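Local coordinates for putative hexose oxidase (Nonomuraea sp. ATCC 39727, PDB 5AWV), which probably oxidises a sugar group of glycopeptide antibiotics such as teicoplanin, using a covalently attached flavin-adenine dinucleotide, at residues Pro40-Leu43 with Asn44-Arg48; Gly275-Tyr278 with Glu279-Ser282; Ser286-Thr289 with Gly290-Ser293. All blocks are in the same frame, centred on the assembly; numbering follows the deposited sequence.

Contact 1 of 3, residues Pro40-Leu43 with Asn44-Arg48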
ATOM      1  N   PRO A  40     -17.667 -10.093  20.220  1.00 24.46           N
ATOM      2  CA  PRO A  40     -16.413 -10.824  20.257  1.00 22.98           C
ATOM      3  C   PRO A  40     -15.458 -10.519  19.068  1.00 20.15           C
ATOM      4  O   PRO A  40     -14.315 -10.823  19.186  1.00 23.86           O
ATOM      5  CB  PRO A  40     -16.861 -12.287  20.128  1.00 24.57           C
ATOM      6  CG  PRO A  40     -18.216 -12.253  19.630  1.00 27.63           C
ATOM      7  CD  PRO A  40     -18.827 -10.965  20.056  1.00 24.64           C
ATOM      8  N   ARG A  41     -15.950 -10.005  17.945  1.00 20.03           N
ATOM      9  CA  ARG A  41     -15.074  -9.558  16.861  1.00 19.70           C
ATOM     10  C   ARG A  41     -14.287  -8.279  17.151  1.00 21.26           C
ATOM     11  O   ARG A  41     -13.330  -7.914  16.414  1.00 20.45           O
ATOM     12  CB  ARG A  41     -15.888  -9.338  15.563  1.00 18.96           C
ATOM     13  CG  ARG A  41     -16.487 -10.627  15.060  1.00 18.86           C
ATOM     14  CD  ARG A  41     -17.621 -10.445  14.120  1.00 20.61           C
ATOM     15  NE  ARG A  41     -18.817 -10.007  14.777  1.00 20.41           N
ATOM     16  CZ  ARG A  41     -20.011 -10.036  14.214  1.00 22.69           C
ATOM     17  NH1 ARG A  41     -20.220 -10.416  12.920  1.00 22.11           N
ATOM     18  NH2 ARG A  41     -21.014  -9.620  14.957  1.00 25.15           N
ATOM     19  N   TYR A  42     -14.674  -7.534  18.181  1.00 21.94           N
ATOM     20  CA  TYR A  42     -14.118  -6.152  18.325  1.00 21.05           C
ATOM     21  C   TYR A  42     -12.606  -6.069  18.429  1.00 20.67           C
ATOM     22  O   TYR A  42     -11.953  -5.278  17.710  1.00 20.32           O
ATOM     23  CB  TYR A  42     -14.751  -5.445  19.560  1.00 21.66           C
ATOM     24  CG  TYR A  42     -14.261  -4.057  19.843  1.00 18.62           C
ATOM     25  CD1 TYR A  42     -14.752  -2.965  19.168  1.00 19.72           C
ATOM     26  CD2 TYR A  42     -13.307  -3.849  20.815  1.00 19.23           C
ATOM     27  CE1 TYR A  42     -14.299  -1.659  19.462  1.00 20.15           C
ATOM     28  CE2 TYR A  42     -12.842  -2.560  21.120  1.00 20.83           C
ATOM     29  CZ  TYR A  42     -13.347  -1.476  20.438  1.00 20.20           C
ATOM     30  OH  TYR A  42     -12.851  -0.219  20.749  1.00 19.56           O
ATOM     31  N   LEU A  43     -12.027  -6.838  19.348  1.00 21.87           N
ATOM     32  CA  LEU A  43     -10.571  -6.812  19.525  1.00 23.08           C
ATOM     33  C   LEU A  43      -9.773  -7.220  18.259  1.00 21.05           C
ATOM     34  O   LEU A  43      -8.734  -6.633  17.995  1.00 21.80           O
ATOM     35  CB  LEU A  43     -10.080  -7.563  20.799  1.00 26.79           C
ATOM     36  CG  LEU A  43     -10.462  -6.901  22.177  1.00 34.09           C
ATOM     37  CD1 LEU A  43     -10.220  -7.819  23.377  1.00 35.60           C
ATOM     38  CD2 LEU A  43      -9.726  -5.583  22.494  1.00 36.71           C
ATOM     39  N   ASN A  44     -10.197  -8.256  17.546  1.00 20.54           N
ATOM     40  CA  ASN A  44      -9.575  -8.610  16.290  1.00 21.41           C
ATOM     41  C   ASN A  44      -9.543  -7.395  15.373  1.00 20.94           C
ATOM     42  O   ASN A  44      -8.508  -7.124  14.768  1.00 22.65           O
ATOM     43  CB  ASN A  44     -10.238  -9.807  15.601  1.00 22.15           C
ATOM     44  CG  ASN A  44      -9.879 -11.152  16.281  1.00 22.66           C
ATOM     45  OD1 ASN A  44      -9.146 -11.196  17.294  1.00 27.43           O
ATOM     46  ND2 ASN A  44     -10.228 -12.190  15.655  1.00 21.58           N
ATOM     47  N   LEU A  45     -10.670  -6.747  15.233  1.00 17.84           N
ATOM     48  CA  LEU A  45     -10.769  -5.664  14.287  1.00 18.28           C
ATOM     49  C   LEU A  45      -9.998  -4.418  14.709  1.00 20.13           C
ATOM     50  O   LEU A  45      -9.390  -3.770  13.851  1.00 19.36           O
ATOM     51  CB  LEU A  45     -12.190  -5.366  13.957  1.00 18.04           C
ATOM     52  CG  LEU A  45     -12.908  -6.517  13.262  1.00 19.83           C
ATOM     53  CD1 LEU A  45     -14.409  -6.260  13.149  1.00 21.87           C
ATOM     54  CD2 LEU A  45     -12.328  -6.734  11.878  1.00 20.03           C
ATOM     55  N   LYS A  46      -9.945  -4.189  16.030  1.00 19.34           N
ATOM     56  CA  LYS A  46      -9.277  -3.033  16.621  1.00 21.32           C
ATOM     57  C   LYS A  46      -7.790  -3.238  16.450  1.00 17.99           C
ATOM     58  O   LYS A  46      -6.996  -2.278  16.442  1.00 18.42           O
ATOM     59  CB  LYS A  46      -9.621  -2.961  18.127  1.00 22.18           C
ATOM     60  CG  LYS A  46      -9.183  -1.703  18.876  1.00 27.97           C
ATOM     61  CD  LYS A  46      -9.410  -1.875  20.394  1.00 24.94           C
ATOM     62  CE  LYS A  46      -8.187  -2.379  21.048  1.00 28.00           C
ATOM     63  NZ  LYS A  46      -7.219  -1.243  21.116  1.00 29.15           N
ATOM     64  N   LEU A  47      -7.394  -4.494  16.399  1.00 18.22           N
ATOM     65  CA  LEU A  47      -5.951  -4.824  16.451  1.00 20.27           C
ATOM     66  C   LEU A  47      -5.407  -5.258  15.138  1.00 21.64           C
ATOM     67  O   LEU A  47      -4.359  -5.870  15.074  1.00 18.78           O
ATOM     68  CB  LEU A  47      -5.675  -5.895  17.519  1.00 22.18           C
ATOM     69  CG  LEU A  47      -5.824  -5.438  18.958  1.00 21.98           C
ATOM     70  CD1 LEU A  47      -5.728  -6.668  19.836  1.00 26.24           C
ATOM     71  CD2 LEU A  47      -4.851  -4.339  19.407  1.00 25.53           C
ATOM     72  N   ARG A  48      -6.116  -5.041  14.061  1.00 21.69           N
ATOM     73  CA  ARG A  48      -5.536  -5.598  12.835  1.00 24.68           C
ATOM     74  C   ARG A  48      -4.642  -4.667  12.029  1.00 22.40           C
ATOM     75  O   ARG A  48      -4.178  -5.029  10.992  1.00 22.44           O
ATOM     76  CB  ARG A  48      -6.602  -6.211  11.978  1.00 26.97           C
ATOM     77  CG  ARG A  48      -7.486  -5.285  11.245  1.00 22.34           C
ATOM     78  CD  ARG A  48      -8.310  -6.218  10.349  1.00 24.96           C
ATOM     79  NE  ARG A  48      -9.068  -5.407   9.436  1.00 28.43           N
ATOM     80  CZ  ARG A  48      -8.688  -5.017   8.211  1.00 24.58           C
ATOM     81  NH1 ARG A  48      -7.600  -5.475   7.622  1.00 24.55           N
ATOM     82  NH2 ARG A  48      -9.497  -4.225   7.552  1.00 23.26           N
TER
HETATM   83  O   HOH W   1     -11.724 -10.297  18.703  1.00 25.74           O
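The short helix 42-46 carries on one flank the contact of Tyr-42 with Lys-46, residues one turn apart. The lysine CB lies over one face of the tyrosine ring, and CD comes to 3.6 Å of CE2 of Tyr-42. With CG anti to the backbone N (chi1 -171°), the lysine chain runs past the ring. A bend at chi3 (93°) then brings CE within 3.8 Å of Leu-43 CD2, alongside a leucine that points the same way, and another at chi4 directs NZ, which bonds to Gly-56 O. Backbone bonds run from Lys-46 N to Tyr-42 O (2.8 Å) and from Leu-45 N to Arg-41 O (3.1 Å); the next, from Leu-47 N to Leu-43 O, is weak, and Leu-47 is the first residue to leave helical geometry. Water 1 sits between Pro-40 O and Asn-44 N in the place of a direct i to i+4 bond, donating to the former and accepting from the latter at 2.8 Å. Tyr-42 OH bonds to Pro-58 O, and the Asn-44 amide to Arg-349 and Trp-350 of the second subunit. Leu-45 packs on strands 33-35 and 60-63, so the helix lies between that sheet and the neighbouring subunit.

Contact 2 of 3, residues Gly275-Tyr278 with Glu279-Ser282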
ATOM      1  N   GLY A 275      24.767   4.048  -6.223  1.00 17.03           N
ATOM      2  CA  GLY A 275      24.049   5.263  -6.588  1.00 17.11           C
ATOM      3  C   GLY A 275      24.324   5.737  -7.971  1.00 18.68           C
ATOM      4  O   GLY A 275      23.392   6.127  -8.691  1.00 16.55           O
ATOM      5  N   GLU A 276      25.617   5.743  -8.366  1.00 19.06           N
ATOM      6  CA  GLU A 276      26.004   6.108  -9.716  1.00 19.56           C
ATOM      7  C   GLU A 276      25.468   5.178 -10.784  1.00 18.85           C
ATOM      8  O   GLU A 276      25.098   5.625 -11.863  1.00 18.11           O
ATOM      9  CB  GLU A 276      27.548   6.289  -9.841  1.00 22.87           C
ATOM     10  CG  GLU A 276      27.933   7.576  -9.064  1.00 27.96           C
ATOM     11  CD  GLU A 276      29.418   7.810  -8.811  1.00 37.54           C
ATOM     12  OE1 GLU A 276      29.790   8.701  -7.967  1.00 41.04           O
ATOM     13  OE2 GLU A 276      30.206   7.099  -9.435  1.00 43.67           O
ATOM     14  N   TRP A 277      25.439   3.875 -10.488  1.00 18.66           N
ATOM     15  CA  TRP A 277      24.852   2.924 -11.409  1.00 17.20           C
ATOM     16  C   TRP A 277      23.332   3.310 -11.667  1.00 14.61           C
ATOM     17  O   TRP A 277      22.898   3.406 -12.811  1.00 16.33           O
ATOM     18  CB  TRP A 277      24.961   1.474 -10.880  1.00 15.48           C
ATOM     19  CG  TRP A 277      24.552   0.532 -11.907  1.00 15.41           C
ATOM     20  CD1 TRP A 277      25.319  -0.066 -12.874  1.00 14.86           C
ATOM     21  CD2 TRP A 277      23.192   0.123 -12.155  1.00 17.45           C
ATOM     22  NE1 TRP A 277      24.508  -0.836 -13.680  1.00 17.92           N
ATOM     23  CE2 TRP A 277      23.208  -0.751 -13.237  1.00 16.43           C
ATOM     24  CE3 TRP A 277      21.965   0.353 -11.472  1.00 18.02           C
ATOM     25  CZ2 TRP A 277      22.035  -1.336 -13.746  1.00 19.49           C
ATOM     26  CZ3 TRP A 277      20.815  -0.256 -11.987  1.00 19.16           C
ATOM     27  CH2 TRP A 277      20.849  -1.078 -13.078  1.00 18.82           C
ATOM     28  N   TYR A 278      22.583   3.519 -10.614  1.00 14.86           N
ATOM     29  CA  TYR A 278      21.175   3.985 -10.723  1.00 14.47           C
ATOM     30  C   TYR A 278      21.058   5.333 -11.452  1.00 15.76           C
ATOM     31  O   TYR A 278      20.124   5.473 -12.228  1.00 15.26           O
ATOM     32  CB  TYR A 278      20.377   3.951  -9.387  1.00 14.48           C
ATOM     33  CG  TYR A 278      19.759   2.610  -9.108  1.00 13.41           C
ATOM     34  CD1 TYR A 278      18.540   2.274  -9.673  1.00 12.74           C
ATOM     35  CD2 TYR A 278      20.428   1.629  -8.402  1.00 13.96           C
ATOM     36  CE1 TYR A 278      17.924   1.061  -9.486  1.00 13.10           C
ATOM     37  CE2 TYR A 278      19.842   0.373  -8.219  1.00 14.90           C
ATOM     38  CZ  TYR A 278      18.545   0.084  -8.749  1.00 15.71           C
ATOM     39  OH  TYR A 278      17.947  -1.165  -8.574  1.00 14.26           O
ATOM     40  N   GLU A 279      22.013   6.269 -11.327  1.00 16.48           N
ATOM     41  CA  GLU A 279      21.942   7.519 -12.107  1.00 17.67           C
ATOM     42  C   GLU A 279      22.048   7.266 -13.569  1.00 18.08           C
ATOM     43  O   GLU A 279      21.417   7.961 -14.331  1.00 17.97           O
ATOM     44  CB  GLU A 279      23.061   8.497 -11.764  1.00 21.25           C
ATOM     45  CG  GLU A 279      23.012   9.060 -10.401  1.00 22.53           C
ATOM     46  CD  GLU A 279      24.224   9.972 -10.063  1.00 26.55           C
ATOM     47  OE1 GLU A 279      24.331  10.479  -8.931  1.00 20.64           O
ATOM     48  OE2 GLU A 279      25.114  10.130 -10.895  1.00 32.74           O
ATOM     49  N   ARG A 280      22.871   6.294 -13.972  1.00 18.84           N
ATOM     50  CA  ARG A 280      23.106   5.992 -15.362  1.00 20.57           C
ATOM     51  C   ARG A 280      22.081   5.091 -15.987  1.00 19.87           C
ATOM     52  O   ARG A 280      21.890   5.157 -17.195  1.00 17.34           O
ATOM     53  CB  ARG A 280      24.510   5.351 -15.585  1.00 22.91           C
ATOM     54  CG  ARG A 280      25.690   6.240 -15.208  1.00 27.33           C
ATOM     55  CD  ARG A 280      27.053   5.593 -15.610  1.00 31.69           C
ATOM     56  NE  ARG A 280      27.249   4.245 -15.012  1.00 40.19           N
ATOM     57  CZ  ARG A 280      27.785   3.973 -13.803  1.00 44.33           C
ATOM     58  NH1 ARG A 280      28.245   4.955 -13.008  1.00 45.06           N
ATOM     59  NH2 ARG A 280      27.849   2.700 -13.361  1.00 34.62           N
ATOM     60  N   ASN A 281      21.414   4.260 -15.186  1.00 15.45           N
ATOM     61  CA  ASN A 281      20.618   3.145 -15.727  1.00 15.79           C
ATOM     62  C   ASN A 281      19.097   3.106 -15.302  1.00 15.79           C
ATOM     63  O   ASN A 281      18.546   2.006 -15.048  1.00 16.11           O
ATOM     64  CB  ASN A 281      21.332   1.862 -15.369  1.00 14.23           C
ATOM     65  CG  ASN A 281      22.707   1.785 -16.075  1.00 18.67           C
ATOM     66  OD1 ASN A 281      22.746   1.806 -17.285  1.00 17.59           O
ATOM     67  ND2 ASN A 281      23.761   1.853 -15.336  1.00 17.93           N
ATOM     68  N   SER A 282      18.498   4.301 -15.164  1.00 15.50           N
ATOM     69  CA  SER A 282      17.117   4.391 -14.737  1.00 15.95           C
ATOM     70  C   SER A 282      16.244   5.096 -15.747  1.00 14.51           C
ATOM     71  O   SER A 282      15.125   5.495 -15.434  1.00 16.43           O
ATOM     72  CB  SER A 282      17.068   5.030 -13.381  1.00 14.91           C
ATOM     73  OG  SER A 282      17.789   4.185 -12.496  1.00 15.99           O
TER
HETATM   74  O   HOH W   2      30.264   4.730 -10.721  1.00 40.41           O
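Hydrogen bonds first: Trp-277 O, near the end of helix 264-280, is approached by three donors, all weakly. Asn-281 N comes to 2.9 Å of Trp-277 O, and the bonds from Asn-281 ND2 and Arg-280 N are also bent well away from straight. One residue on, Ser-282 OG donates to Tyr-278 O at 2.7 Å, in the carbonyl plane and on a lone pair; the same hydroxyl also bonds Arg-170. The regular helical bonds before them run from Glu-279 N to Gly-275 O and from Arg-280 N to Glu-276 O.

Aromatic contacts follow. Asn-281 lays its side chain over one face of the Trp-277 indole: CB stands 3.7 Å from the centroid of the six-membered ring, 12° off the normal, a CH-pi contact, while ND2 stands above NE1, toward the rim of the face. Amide and ring planes are 37° apart, and the same ND2 makes the weak bond to Trp-277 O.

Charged groups meet less directly. Arg-280 bends at chi3 (-57°), folding its guanidinium back so that one face lies over Glu-276 O and Trp-277 CA, nearly perpendicular to the indole. Its NH1 reaches Glu-276 OE2 through water 2, which donates to the carboxylate at 2.7 Å; Glu-276 OE1 has a salt bridge to Arg-374.

Asn-281 is the first residue to leave helical geometry, and the arrangement is that of a helix C-terminus, its last carbonyls taken up by backbone and side-chain donors from the residues that follow.

Contact 3 of 3, residues Ser286-Thr289 with Gly290-Ser293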
ATOM      1  N   SER A 286      16.219   2.436 -21.039  1.00 23.81           N
ATOM      2  CA  SER A 286      17.252   1.465 -20.639  1.00 20.27           C
ATOM      3  C   SER A 286      16.837   0.012 -20.765  1.00 21.05           C
ATOM      4  O   SER A 286      15.745  -0.384 -20.316  1.00 20.55           O
ATOM      5  CB  SER A 286      17.634   1.733 -19.150  1.00 20.70           C
ATOM      6  OG  SER A 286      18.658   0.828 -18.740  1.00 19.92           O
ATOM      7  N   PRO A 287      17.744  -0.850 -21.210  1.00 21.50           N
ATOM      8  CA  PRO A 287      17.502  -2.302 -21.047  1.00 22.87           C
ATOM      9  C   PRO A 287      17.375  -2.703 -19.587  1.00 19.81           C
ATOM     10  O   PRO A 287      16.791  -3.707 -19.317  1.00 19.13           O
ATOM     11  CB  PRO A 287      18.747  -2.961 -21.684  1.00 23.64           C
ATOM     12  CG  PRO A 287      19.745  -1.934 -21.619  1.00 25.59           C
ATOM     13  CD  PRO A 287      19.132  -0.568 -21.605  1.00 26.33           C
ATOM     14  N   TYR A 288      17.804  -1.863 -18.654  1.00 18.00           N
ATOM     15  CA  TYR A 288      17.690  -2.204 -17.235  1.00 18.12           C
ATOM     16  C   TYR A 288      16.314  -1.843 -16.600  1.00 18.22           C
ATOM     17  O   TYR A 288      16.188  -2.027 -15.387  1.00 15.45           O
ATOM     18  CB  TYR A 288      18.804  -1.543 -16.439  1.00 18.02           C
ATOM     19  CG  TYR A 288      20.214  -2.068 -16.781  1.00 20.56           C
ATOM     20  CD1 TYR A 288      20.695  -3.289 -16.275  1.00 19.40           C
ATOM     21  CD2 TYR A 288      21.029  -1.333 -17.639  1.00 21.37           C
ATOM     22  CE1 TYR A 288      21.952  -3.743 -16.605  1.00 20.77           C
ATOM     23  CE2 TYR A 288      22.284  -1.788 -18.028  1.00 22.70           C
ATOM     24  CZ  TYR A 288      22.746  -2.992 -17.499  1.00 22.84           C
ATOM     25  OH  TYR A 288      24.016  -3.375 -17.856  1.00 27.81           O
ATOM     26  N   THR A 289      15.323  -1.395 -17.407  1.00 14.78           N
ATOM     27  CA  THR A 289      13.962  -1.265 -16.915  1.00 15.24           C
ATOM     28  C   THR A 289      13.412  -2.621 -16.404  1.00 17.12           C
ATOM     29  O   THR A 289      12.545  -2.642 -15.525  1.00 14.67           O
ATOM     30  CB  THR A 289      12.967  -0.715 -17.934  1.00 15.87           C
ATOM     31  OG1 THR A 289      13.018  -1.506 -19.108  1.00 17.31           O
ATOM     32  CG2 THR A 289      13.260   0.720 -18.258  1.00 16.61           C
ATOM     33  N   GLY A 290      13.938  -3.729 -16.941  1.00 16.62           N
ATOM     34  CA  GLY A 290      13.611  -5.102 -16.483  1.00 17.68           C
ATOM     35  C   GLY A 290      14.362  -5.621 -15.225  1.00 15.95           C
ATOM     36  O   GLY A 290      14.127  -6.766 -14.785  1.00 15.22           O
ATOM     37  N   LEU A 291      15.145  -4.750 -14.593  1.00 14.38           N
ATOM     38  CA  LEU A 291      15.901  -5.078 -13.377  1.00 13.75           C
ATOM     39  C   LEU A 291      15.465  -4.199 -12.226  1.00 14.27           C
ATOM     40  O   LEU A 291      15.176  -2.967 -12.369  1.00 14.83           O
ATOM     41  CB  LEU A 291      17.414  -4.825 -13.626  1.00 14.43           C
ATOM     42  CG  LEU A 291      18.387  -5.145 -12.483  1.00 15.98           C
ATOM     43  CD1 LEU A 291      19.763  -5.637 -12.959  1.00 15.56           C
ATOM     44  CD2 LEU A 291      18.573  -3.974 -11.511  1.00 17.18           C
ATOM     45  N   TRP A 292      15.457  -4.802 -11.083  1.00 14.10           N
ATOM     46  CA  TRP A 292      15.238  -4.113  -9.848  1.00 14.35           C
ATOM     47  C   TRP A 292      16.078  -4.707  -8.738  1.00 14.46           C
ATOM     48  O   TRP A 292      16.345  -5.896  -8.683  1.00 14.54           O
ATOM     49  CB  TRP A 292      13.749  -4.265  -9.447  1.00 14.25           C
ATOM     50  CG  TRP A 292      13.420  -3.608  -8.115  1.00 15.92           C
ATOM     51  CD1 TRP A 292      13.095  -2.291  -7.866  1.00 16.49           C
ATOM     52  CD2 TRP A 292      13.315  -4.280  -6.871  1.00 17.29           C
ATOM     53  NE1 TRP A 292      12.852  -2.101  -6.549  1.00 18.62           N
ATOM     54  CE2 TRP A 292      12.954  -3.305  -5.899  1.00 18.10           C
ATOM     55  CE3 TRP A 292      13.493  -5.601  -6.475  1.00 17.79           C
ATOM     56  CZ2 TRP A 292      12.841  -3.613  -4.543  1.00 20.27           C
ATOM     57  CZ3 TRP A 292      13.405  -5.910  -5.107  1.00 19.94           C
ATOM     58  CH2 TRP A 292      13.029  -4.932  -4.168  1.00 19.57           C
ATOM     59  N   SER A 293      16.492  -3.843  -7.850  1.00 14.49           N
ATOM     60  CA  SER A 293      17.232  -4.262  -6.667  1.00 16.08           C
ATOM     61  C   SER A 293      16.972  -3.353  -5.535  1.00 15.73           C
ATOM     62  O   SER A 293      16.491  -2.226  -5.707  1.00 16.19           O
ATOM     63  CB  SER A 293      18.740  -4.309  -6.992  1.00 17.01           C
ATOM     64  OG  SER A 293      19.245  -3.008  -7.218  1.00 17.40           O
TER
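The single hydrogen bond between Tyr-288 and Leu-291 has an unusual direction: Leu-291 N donates to Tyr-288 O at 3.0 Å with a fairly straight N-H (155°), yet stands well above the carbonyl plane, 65° out of it, away from the lone pairs. Running from residue i+3 back to i, the bond closes a tight turn at the end of the 3-10 segment 287-290, just where the chain straightens into strand 291-298. Across the same turn the two side chains lie side by side and point the same way. Leu-291 holds CG anti to its own N (chi1 -178°), and this carries CD1 to the edge of the phenol ring, near its plane, at 4.2 Å from Tyr-288 CD1.

Upstream, the 3-10 segment opens with an ST turn: Ser-286 OG accepts from Tyr-288 N at 2.8 Å, and Thr-289 N bonds back to Ser-286 O. The two bonds tie Ser-286 to the backbone at Tyr-288 and Thr-289.

Arg-170 bonds to both Tyr-288 O and Leu-291 O, adding a charged donor to the carbonyl that closes the turn. Tyr-288 rests on Leu-325 and Ala-328 of helix 322-334. Leu-291 touches Trp-277 and Tyr-278 of helix 264-280, His-329 of helix 322-334 and Val-315 of strand 309-316, the neighbour of strand 291-298 in the seven-stranded antiparallel sheet.

In the fold
The three contacts follow in series along the chain, none nesting in or crossing another, and each closes only a local turn. Contact 1 comes first, on the short helix that leads from strand 33-35 towards strand 60-63; it lies on the opposite side of the chain's centre from contacts 2 and 3, whose centres lie about 46 and 42 Å from its own. Contact 2 ends helix 264-280, and contact 3 starts strand 291-298 after a short loop. These two touch, their centres 11 Å apart: Tyr-278 OH probably hydrogen-bonds Ser-293 OG, and Trp-277 packs on Tyr-288. Together they fasten the helix to the strand of the seven-stranded sheet that follows it.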